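Chitin deacetylase 1 (Bombyx mori, PDB 5ZNT) hydrolyses the N-acetamido groups of N-acetylglucosamine residues in chitin with the help of zinc, yielding chitosan and acetate, this chain carrying the polysaccharide deacetylase domain. Local coordinates at residues A[42-48]-A[74-79]; A[100-105]-A[122-128]; A[231-235]-A[267-273]. Residue numbers count along the deposited sequence, not the author numbering.

All three contacts are buried and gather round one zinc site in the deacetylase domain. Contact 1 is the most central, a pairing of parallel strands made of backbone hydrogen bonds and ending at the zinc ligand D46. Contact 2 lies farther out: a metal-binding loop without regular structure is pinned to helix 117-134 by a single carboxylate and by sulfur-rich packing, and it supplies H101 and H105 to the metal that D46 binds. Contact 3 returns to the sheet, since strand 265-270 also pairs with strand 38-45 (T43 O to F269 N, 2.8 Å); it sets loop 231-235 on strand 265-270 through aromatic CH-pi packing and brings H270 to D46.

Contact 1: residues A[42-48]-A[74-79]; sequences ITFDDAI and ATYFVS. With ZN (zinc ion), chain C.
This buried parallel strand pair lies in the central sheet, where strands 38-45 (here 42-45) and 75-78 form a beta-alpha-beta unit with helix 53-59. Their axes approach to 4.7 Å at 18°, in the register T43-T75, F44-Y76, D45-F77. Hydrogen bonds run from T75 N to I42 O (3.1 Å), F44 N to T75 O (3.0 Å), F77 N to F44 O (2.8 Å) and, weakly, D46 N to F77 O (2.9 Å). T43, D45, T75 and F77 share one sheet face. On the other, the F44 and Y76 rings lie slid apart, centroids 5.3 Å, and I48 CD1 meets Y76 CD2 at 3.6 Å. D46 then turns to positive phi (65°), its CA 3.3 Å from S79 OG. D46 OD1 binds zinc at 2.1 Å. A zinc water donates to D45 OD2 (2.8 Å), while D45 OD1 pairs with R146. Of the TFDD aspartates, D46 holds the metal, and the position of D45 is consistent with the general base proposed for CE4 relatives.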
loop_
_atom_site.group_PDB
_atom_site.type_symbol
_atom_site.label_atom_id
_atom_site.label_comp_id
_atom_site.label_asym_id
_atom_site.label_seq_id
_atom_site.Cartn_x
_atom_site.Cartn_y
_atom_site.Cartn_z
ATOM N N ILE A 42 -2.766 3.679 -6.076
ATOM C CA ILE A 42 -3.959 2.909 -5.764
ATOM C C ILE A 42 -3.546 1.690 -4.950
ATOM O O ILE A 42 -2.621 0.969 -5.334
ATOM C CB ILE A 42 -4.662 2.468 -7.053
ATOM C CG1 ILE A 42 -5.123 3.676 -7.871
ATOM C CG2 ILE A 42 -5.821 1.522 -6.733
ATOM C CD1 ILE A 42 -5.493 3.266 -9.312
ATOM N N THR A 43 -4.220 1.452 -3.822
ATOM C CA THR A 43 -3.956 0.250 -3.036
ATOM C C THR A 43 -5.266 -0.444 -2.707
ATOM O O THR A 43 -6.338 0.170 -2.720
ATOM C CB THR A 43 -3.185 0.544 -1.728
ATOM O OG1 THR A 43 -4.060 1.163 -0.766
ATOM C CG2 THR A 43 -1.979 1.478 -1.980
ATOM N N PHE A 44 -5.157 -1.745 -2.393
ATOM C CA PHE A 44 -6.269 -2.573 -1.943
ATOM C C PHE A 44 -5.837 -3.394 -0.736
ATOM O O PHE A 44 -4.778 -4.036 -0.768
ATOM C CB PHE A 44 -6.742 -3.505 -3.066
ATOM C CG PHE A 44 -7.229 -2.772 -4.268
ATOM C CD1 PHE A 44 -8.497 -2.204 -4.274
ATOM C CD2 PHE A 44 -6.406 -2.615 -5.378
ATOM C CE1 PHE A 44 -8.939 -1.492 -5.390
ATOM C CE2 PHE A 44 -6.854 -1.918 -6.491
ATOM C CZ PHE A 44 -8.120 -1.370 -6.493
ATOM N N ASP A 45 -6.660 -3.398 0.292
ATOM C CA ASP A 45 -6.324 -4.190 1.441
ATOM C C ASP A 45 -7.081 -5.493 1.382
ATOM O O ASP A 45 -8.032 -5.684 0.596
ATOM C CB ASP A 45 -6.516 -3.398 2.725
ATOM C CG ASP A 45 -5.524 -2.267 2.874
ATOM O OD1 ASP A 45 -4.723 -2.050 1.940
ATOM O OD2 ASP A 45 -5.562 -1.589 3.928
ATOM N N ASP A 46 -6.613 -6.362 2.258
ATOM C CA ASP A 46 -7.238 -7.589 2.686
ATOM C C ASP A 46 -7.329 -8.572 1.531
ATOM O O ASP A 46 -6.788 -8.333 0.546
ATOM C CB ASP A 46 -8.713 -7.447 3.179
ATOM C CG ASP A 46 -8.955 -6.373 4.262
ATOM O OD1 ASP A 46 -7.995 -5.901 4.825
ATOM O OD2 ASP A 46 -10.166 -6.084 4.480
ATOM N N ALA A 47 -7.968 -9.693 1.736
ATOM C CA ALA A 47 -7.831 -10.881 0.913
ATOM C C ALA A 47 -7.989 -10.689 -0.589
ATOM O O ALA A 47 -8.683 -9.858 -1.004
ATOM C CB ALA A 47 -8.723 -12.000 1.419
ATOM N N ILE A 48 -7.312 -11.509 -1.356
ATOM C CA ILE A 48 -7.501 -11.525 -2.770
ATOM C C ILE A 48 -8.138 -12.891 -3.032
ATOM O O ILE A 48 -7.547 -13.871 -2.779
ATOM C CB ILE A 48 -6.207 -11.400 -3.566
ATOM C CG1 ILE A 48 -5.576 -10.053 -3.334
ATOM C CG2 ILE A 48 -6.491 -11.657 -5.013
ATOM C CD1 ILE A 48 -4.363 -9.827 -4.132
ATOM N N ALA A 74 -0.925 -1.177 -9.286
ATOM C CA ALA A 74 -1.452 -0.951 -7.946
ATOM C C ALA A 74 -0.675 -1.803 -6.942
ATOM O O ALA A 74 0.156 -2.637 -7.309
ATOM C CB ALA A 74 -2.968 -1.260 -7.892
ATOM N N THR A 75 -0.935 -1.570 -5.658
ATOM C CA THR A 75 -0.280 -2.279 -4.555
ATOM C C THR A 75 -1.352 -2.977 -3.726
ATOM O O THR A 75 -2.350 -2.357 -3.380
ATOM C CB THR A 75 0.513 -1.305 -3.665
ATOM O OG1 THR A 75 1.445 -0.554 -4.469
ATOM C CG2 THR A 75 1.289 -2.052 -2.573
ATOM N N TYR A 76 -1.143 -4.253 -3.403
ATOM C CA TYR A 76 -2.111 -5.056 -2.664
ATOM C C TYR A 76 -1.522 -5.379 -1.302
ATOM O O TYR A 76 -0.470 -6.023 -1.221
ATOM C CB TYR A 76 -2.441 -6.351 -3.405
ATOM C CG TYR A 76 -3.218 -6.100 -4.676
ATOM C CD1 TYR A 76 -2.574 -5.679 -5.833
ATOM C CD2 TYR A 76 -4.599 -6.256 -4.710
ATOM C CE1 TYR A 76 -3.283 -5.422 -7.000
ATOM C CE2 TYR A 76 -5.321 -6.022 -5.884
ATOM C CZ TYR A 76 -4.651 -5.623 -7.022
ATOM O OH TYR A 76 -5.355 -5.385 -8.164
ATOM N N PHE A 77 -2.160 -4.883 -0.244
ATOM C CA PHE A 77 -1.771 -5.241 1.120
ATOM C C PHE A 77 -2.607 -6.453 1.512
ATOM O O PHE A 77 -3.787 -6.332 1.846
ATOM C CB PHE A 77 -1.969 -4.061 2.073
ATOM C CG PHE A 77 -0.978 -2.948 1.843
ATOM C CD1 PHE A 77 0.305 -3.027 2.370
ATOM C CD2 PHE A 77 -1.321 -1.853 1.068
ATOM C CE1 PHE A 77 1.229 -2.010 2.131
ATOM C CE2 PHE A 77 -0.406 -0.839 0.839
ATOM C CZ PHE A 77 0.859 -0.922 1.362
ATOM N N VAL A 78 -1.990 -7.627 1.473
ATOM C CA VAL A 78 -2.720 -8.894 1.463
ATOM C C VAL A 78 -2.728 -9.463 2.863
ATOM O O VAL A 78 -1.672 -9.572 3.495
ATOM C CB VAL A 78 -2.082 -9.882 0.467
ATOM C CG1 VAL A 78 -2.843 -11.232 0.489
ATOM C CG2 VAL A 78 -2.113 -9.267 -0.961
ATOM N N SER A 79 -3.916 -9.831 3.350
ATOM C CA SER A 79 -4.063 -10.592 4.582
ATOM C C SER A 79 -4.327 -12.058 4.230
ATOM O O SER A 79 -4.834 -12.363 3.152
ATOM C CB SER A 79 -5.214 -10.030 5.444
ATOM O OG SER A 79 -6.448 -10.043 4.711
HETATM ZN ZN ZN C . -7.576 -4.700 6.537
HETATM O O HOH W 1 0.024 1.649 -5.534
HETATM O O HOH W 2 -7.513 -2.561 5.704
HETATM O O HOH W 3 -9.700 -4.385 6.649
HETATM O O HOH W 4 -7.328 -2.984 8.054
#

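Contact 2: residues A[100-105]-A[122-128]; sequences VHSITH and KEMAGMR. With ZN (zinc ion), chain C.
A zinc-binding loop, 100-105, is laid against one side of helix 117-134, with S102 CA 4.8 Å from E123 CA. The helix carries a wider pi-type turn at 122-125. K122 directs its amine away, to N371, but its carbonyl O lies 3.4 Å from I103 CD1. E123 is the anchor: with chi1 and chi2 both m, its carboxylate folds back on the loop, where OE1 accepts T104 N (3.0 Å, nearly straight) and, weakly, I103 N (3.0 Å), while OE2 takes a very short bond of 2.5 Å from T104 OG1. I103 N also bonds weakly to E123 O (3.3 Å). M124 (m, m, t) brings SD to 3.8 Å from V100 CG2 and 3.4 Å from S102 N, a buried amide without a polar partner. G126 lets I103 come close, CD1 standing 3.7 Å from G126 C; a CB at G126 would fall 2.8 Å from that methyl. M127 (t, p, t) points at the loop, packing CG on V100 CB and CB on I103 CG1, both at 3.9 Å. R128 leads its guanidinium away to Q164 and F166, but its N meets V100 CG1 at 3.7 Å. Within the loop S102 OG accepts H105 N (2.9 Å), an ST motif, and donates to H101 O (2.7 Å), bridging the backbone between the two histidines. H101 and H105, both chi1 t, each bind zinc through NE2 at 2.1 Å, with H101 ND1 hydrogen-bonded to R146 O: the H(S/T)xxH motif of CE4 enzymes, which with D46 makes their Asp-His-His metal site.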
loop_
_atom_site.group_PDB
_atom_site.type_symbol
_atom_site.label_atom_id
_atom_site.label_comp_id
_atom_site.label_asym_id
_atom_site.label_seq_id
_atom_site.Cartn_x
_atom_site.Cartn_y
_atom_site.Cartn_z
ATOM N N VAL A 100 2.307 -6.976 2.686
ATOM C CA VAL A 100 1.676 -7.798 3.725
ATOM C C VAL A 100 0.764 -6.950 4.592
ATOM O O VAL A 100 1.044 -5.776 4.885
ATOM C CB VAL A 100 2.689 -8.568 4.594
ATOM C CG1 VAL A 100 3.625 -9.418 3.716
ATOM C CG2 VAL A 100 3.475 -7.646 5.524
ATOM N N HIS A 101 -0.326 -7.576 5.030
ATOM C CA HIS A 101 -1.372 -6.984 5.846
ATOM C C HIS A 101 -1.723 -7.934 6.998
ATOM O O HIS A 101 -2.863 -7.954 7.469
ATOM C CB HIS A 101 -2.590 -6.681 4.971
ATOM C CG HIS A 101 -3.635 -5.810 5.606
ATOM N ND1 HIS A 101 -3.337 -4.667 6.315
ATOM C CD2 HIS A 101 -4.993 -5.891 5.580
ATOM C CE1 HIS A 101 -4.461 -4.092 6.715
ATOM N NE2 HIS A 101 -5.481 -4.819 6.288
ATOM N N SER A 102 -0.752 -8.763 7.411
ATOM C CA SER A 102 -0.767 -9.692 8.550
ATOM C C SER A 102 -1.408 -11.055 8.242
ATOM O O SER A 102 -2.129 -11.223 7.253
ATOM C CB SER A 102 -1.449 -9.091 9.788
ATOM O OG SER A 102 -2.838 -9.323 9.757
ATOM N N ILE A 103 -1.129 -12.034 9.100
ATOM C CA ILE A 103 -1.751 -13.356 8.991
ATOM C C ILE A 103 -3.175 -13.329 9.534
ATOM O O ILE A 103 -4.124 -13.744 8.858
ATOM C CB ILE A 103 -0.898 -14.399 9.739
ATOM C CG1 ILE A 103 0.411 -14.646 8.976
ATOM C CG2 ILE A 103 -1.733 -15.708 9.967
ATOM C CD1 ILE A 103 1.384 -15.613 9.697
ATOM N N THR A 104 -3.354 -12.829 10.753
ATOM C CA THR A 104 -4.639 -12.977 11.429
ATOM C C THR A 104 -5.616 -11.837 11.172
ATOM O O THR A 104 -6.825 -12.048 11.329
ATOM C CB THR A 104 -4.465 -13.086 12.956
ATOM O OG1 THR A 104 -4.093 -11.807 13.483
ATOM C CG2 THR A 104 -3.396 -14.123 13.333
ATOM N N HIS A 105 -5.142 -10.643 10.815
ATOM C CA HIS A 105 -6.007 -9.454 10.769
ATOM C C HIS A 105 -6.821 -9.327 12.066
ATOM O O HIS A 105 -8.006 -8.979 12.053
ATOM C CB HIS A 105 -6.927 -9.481 9.542
ATOM C CG HIS A 105 -7.315 -8.121 9.045
ATOM N ND1 HIS A 105 -8.314 -7.362 9.629
ATOM C CD2 HIS A 105 -6.841 -7.383 8.011
ATOM C CE1 HIS A 105 -8.448 -6.227 8.964
ATOM N NE2 HIS A 105 -7.550 -6.207 7.991
ATOM N N LYS A 122 5.747 -12.288 13.892
ATOM C CA LYS A 122 4.934 -13.451 13.528
ATOM C C LYS A 122 3.823 -13.062 12.567
ATOM O O LYS A 122 3.535 -13.799 11.621
ATOM C CB LYS A 122 4.351 -14.115 14.771
ATOM C CG LYS A 122 5.418 -14.830 15.617
ATOM C CD LYS A 122 4.825 -15.297 16.941
ATOM C CE LYS A 122 4.897 -16.797 17.083
ATOM N NZ LYS A 122 4.122 -17.253 18.270
ATOM N N GLU A 123 3.197 -11.906 12.791
ATOM C CA GLU A 123 2.114 -11.450 11.920
ATOM C C GLU A 123 2.636 -11.052 10.545
ATOM O O GLU A 123 2.061 -11.435 9.530
ATOM C CB GLU A 123 1.374 -10.269 12.556
ATOM C CG GLU A 123 0.474 -10.657 13.749
ATOM C CD GLU A 123 -0.834 -11.291 13.286
ATOM O OE1 GLU A 123 -0.984 -11.536 12.075
ATOM O OE2 GLU A 123 -1.724 -11.529 14.120
ATOM N N MET A 124 3.715 -10.261 10.489
ATOM C CA MET A 124 4.098 -9.638 9.220
ATOM C C MET A 124 5.169 -10.442 8.491
ATOM O O MET A 124 5.030 -10.720 7.295
ATOM C CB MET A 124 4.564 -8.187 9.465
ATOM C CG MET A 124 3.425 -7.294 10.043
ATOM S SD MET A 124 1.954 -7.375 8.996
ATOM C CE MET A 124 0.959 -6.149 9.836
ATOM N N ALA A 125 6.252 -10.814 9.183
ATOM C CA ALA A 125 7.236 -11.679 8.536
ATOM C C ALA A 125 6.636 -13.047 8.233
ATOM O O ALA A 125 6.973 -13.657 7.215
ATOM C CB ALA A 125 8.488 -11.825 9.403
ATOM N N GLY A 126 5.751 -13.539 9.103
ATOM C CA GLY A 126 5.044 -14.775 8.807
ATOM C C GLY A 126 4.211 -14.678 7.546
ATOM O O GLY A 126 4.233 -15.573 6.702
ATOM N N MET A 127 3.466 -13.575 7.391
ATOM C CA MET A 127 2.658 -13.418 6.187
ATOM C C MET A 127 3.545 -13.344 4.951
ATOM O O MET A 127 3.190 -13.886 3.895
ATOM C CB MET A 127 1.773 -12.168 6.279
ATOM C CG MET A 127 0.880 -11.942 5.052
ATOM S SD MET A 127 -0.154 -13.405 4.641
ATOM C CE MET A 127 -0.953 -12.887 3.117
ATOM N N ARG A 128 4.705 -12.684 5.058
ATOM C CA ARG A 128 5.652 -12.699 3.937
ATOM C C ARG A 128 6.073 -14.126 3.579
ATOM O O ARG A 128 6.197 -14.472 2.394
ATOM C CB ARG A 128 6.884 -11.841 4.258
ATOM C CG ARG A 128 7.948 -11.832 3.113
ATOM C CD ARG A 128 9.119 -10.858 3.427
ATOM N NE ARG A 128 9.779 -11.227 4.671
ATOM C CZ ARG A 128 10.652 -10.452 5.306
ATOM N NH1 ARG A 128 10.969 -9.268 4.805
ATOM N NH2 ARG A 128 11.204 -10.862 6.440
HETATM ZN ZN ZN C . -7.576 -4.700 6.537
HETATM O O HOH W 2 -7.513 -2.561 5.704
HETATM O O HOH W 4 -7.328 -2.984 8.054
HETATM O O HOH W 3 -9.700 -4.385 6.649
#

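Contact 3: residues A[231-235]-A[267-273]; sequences CAMVD and LYFHAAW
V234 is the apolar centre where loop 231-235 rests on strand 265-270 of the deacetylase's central parallel sheet and on the helix that follows it. With chi1 t, V234 sets CG2 over the face of F269 (4.3 Å to the centroid) and CG1 over the six-membered ring of W273 (4.0 Å), two CH-pi contacts; F246 of helix 243-258 packs against all three. W273 (chi1 t) also receives D235 CB over its five-membered ring at 3.7 Å. M233 (m, m, m) curls back, SD 3.7 Å from Y268 CB and CE 3.5 Å from H270 CE1. The backbones meet through V234 N, which donates to Y268 O (3.0 Å), and through a water joining A232 O to Y268 N; the loop then enters a 3-10 segment at 234-235. At the polar edge H270, N-cap of helix 271-276, stands beside the zinc ligand D46. Its place, nearest side-chain atom about 4 Å from the zinc, is consistent with that of the histidine proposed as the general acid in CE4 relatives. A water links D235 OD1 to H270 N, and the same OD1 accepts H270 ND1 at 2.6 Å.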
loop_
_atom_site.group_PDB
_atom_site.type_symbol
_atom_site.label_atom_id
_atom_site.label_comp_id
_atom_site.label_asym_id
_atom_site.label_seq_id
_atom_site.Cartn_x
_atom_site.Cartn_y
_atom_site.Cartn_z
ATOM N N CYS A 231 -9.883 11.984 5.718
ATOM C CA CYS A 231 -10.078 10.536 5.753
ATOM C C CYS A 231 -8.972 9.875 4.945
ATOM O O CYS A 231 -8.647 10.335 3.846
ATOM C CB CYS A 231 -11.461 10.135 5.211
ATOM S SG CYS A 231 -11.914 10.934 3.631
ATOM N N ALA A 232 -8.377 8.816 5.498
ATOM C CA ALA A 232 -7.267 8.162 4.810
ATOM C C ALA A 232 -7.770 7.030 3.914
ATOM O O ALA A 232 -7.549 7.051 2.700
ATOM C CB ALA A 232 -6.229 7.667 5.828
ATOM N N MET A 233 -8.459 6.049 4.486
ATOM C CA MET A 233 -9.108 5.031 3.669
ATOM C C MET A 233 -10.314 5.640 2.980
ATOM O O MET A 233 -11.128 6.322 3.616
ATOM C CB MET A 233 -9.535 3.835 4.521
ATOM C CG MET A 233 -8.409 3.195 5.331
ATOM S SD MET A 233 -7.077 2.551 4.280
ATOM C CE MET A 233 -8.004 1.381 3.273
ATOM N N VAL A 234 -10.442 5.384 1.677
ATOM C CA VAL A 234 -11.541 5.988 0.930
ATOM C C VAL A 234 -12.883 5.615 1.548
ATOM O O VAL A 234 -13.774 6.461 1.681
ATOM C CB VAL A 234 -11.468 5.594 -0.556
ATOM C CG1 VAL A 234 -12.653 6.169 -1.309
ATOM C CG2 VAL A 234 -10.164 6.100 -1.154
ATOM N N ASP A 235 -13.046 4.360 1.972
ATOM C CA ASP A 235 -14.344 3.974 2.518
ATOM C C ASP A 235 -14.613 4.566 3.899
ATOM O O ASP A 235 -15.739 4.447 4.395
ATOM C CB ASP A 235 -14.450 2.454 2.592
ATOM C CG ASP A 235 -13.225 1.839 3.187
ATOM O OD1 ASP A 235 -12.281 1.559 2.396
ATOM O OD2 ASP A 235 -13.180 1.716 4.441
ATOM N N LEU A 267 -4.700 6.556 -2.917
ATOM C CA LEU A 267 -6.105 6.182 -3.004
ATOM C C LEU A 267 -6.244 4.754 -2.467
ATOM O O LEU A 267 -5.981 3.769 -3.173
ATOM C CB LEU A 267 -6.624 6.315 -4.432
ATOM C CG LEU A 267 -6.399 7.714 -5.042
ATOM C CD1 LEU A 267 -6.907 7.708 -6.505
ATOM C CD2 LEU A 267 -7.134 8.777 -4.204
ATOM N N TYR A 268 -6.653 4.641 -1.213
ATOM C CA TYR A 268 -6.541 3.388 -0.467
ATOM C C TYR A 268 -7.920 2.755 -0.354
ATOM O O TYR A 268 -8.783 3.273 0.354
ATOM C CB TYR A 268 -5.941 3.645 0.911
ATOM C CG TYR A 268 -4.689 4.496 0.898
ATOM C CD1 TYR A 268 -3.588 4.129 0.135
ATOM C CD2 TYR A 268 -4.605 5.653 1.657
ATOM C CE1 TYR A 268 -2.417 4.868 0.155
ATOM C CE2 TYR A 268 -3.448 6.420 1.661
ATOM C CZ TYR A 268 -2.361 6.023 0.911
ATOM O OH TYR A 268 -1.206 6.779 0.929
ATOM N N PHE A 269 -8.126 1.637 -1.055
ATOM C CA PHE A 269 -9.445 1.023 -1.180
ATOM C C PHE A 269 -9.557 -0.313 -0.460
ATOM O O PHE A 269 -8.567 -1.012 -0.208
ATOM C CB PHE A 269 -9.811 0.767 -2.647
ATOM C CG PHE A 269 -10.007 2.015 -3.462
ATOM C CD1 PHE A 269 -11.221 2.680 -3.459
ATOM C CD2 PHE A 269 -8.980 2.503 -4.252
ATOM C CE1 PHE A 269 -11.406 3.830 -4.240
ATOM C CE2 PHE A 269 -9.143 3.656 -5.022
ATOM C CZ PHE A 269 -10.348 4.325 -5.012
ATOM N N HIS A 270 -10.808 -0.678 -0.182
ATOM C CA HIS A 270 -11.230 -2.069 -0.040
ATOM C C HIS A 270 -12.042 -2.420 -1.268
ATOM O O HIS A 270 -12.957 -1.677 -1.633
ATOM C CB HIS A 270 -12.082 -2.292 1.207
ATOM C CG HIS A 270 -11.346 -2.030 2.475
ATOM N ND1 HIS A 270 -11.295 -0.780 3.053
ATOM C CD2 HIS A 270 -10.614 -2.848 3.270
ATOM C CE1 HIS A 270 -10.577 -0.844 4.162
ATOM N NE2 HIS A 270 -10.158 -2.086 4.319
ATOM N N ALA A 271 -11.703 -3.547 -1.896
ATOM C CA ALA A 271 -12.414 -3.975 -3.096
ATOM C C ALA A 271 -13.916 -4.007 -2.870
ATOM O O ALA A 271 -14.691 -3.590 -3.739
ATOM C CB ALA A 271 -11.928 -5.355 -3.526
ATOM N N ALA A 272 -14.351 -4.497 -1.707
ATOM C CA ALA A 272 -15.784 -4.670 -1.485
ATOM C C ALA A 272 -16.533 -3.336 -1.591
ATOM O O ALA A 272 -17.679 -3.291 -2.055
ATOM C CB ALA A 272 -16.016 -5.320 -0.117
ATOM N N TRP A 273 -15.904 -2.242 -1.147
ATOM C CA TRP A 273 -16.522 -0.922 -1.242
ATOM C C TRP A 273 -16.793 -0.542 -2.697
ATOM O O TRP A 273 -17.869 -0.028 -3.021
ATOM C CB TRP A 273 -15.624 0.105 -0.555
ATOM C CG TRP A 273 -16.167 1.528 -0.474
ATOM C CD1 TRP A 273 -16.991 2.050 0.500
ATOM C CD2 TRP A 273 -15.905 2.605 -1.389
ATOM N NE1 TRP A 273 -17.243 3.382 0.245
ATOM C CE2 TRP A 273 -16.598 3.747 -0.907
ATOM C CE3 TRP A 273 -15.145 2.721 -2.563
ATOM C CZ2 TRP A 273 -16.551 4.982 -1.558
ATOM C CZ3 TRP A 273 -15.105 3.941 -3.206
ATOM C CH2 TRP A 273 -15.808 5.060 -2.705
HETATM O O HOH W 5 -7.134 7.191 0.143
HETATM O O HOH W 6 -12.657 1.615 -0.455
#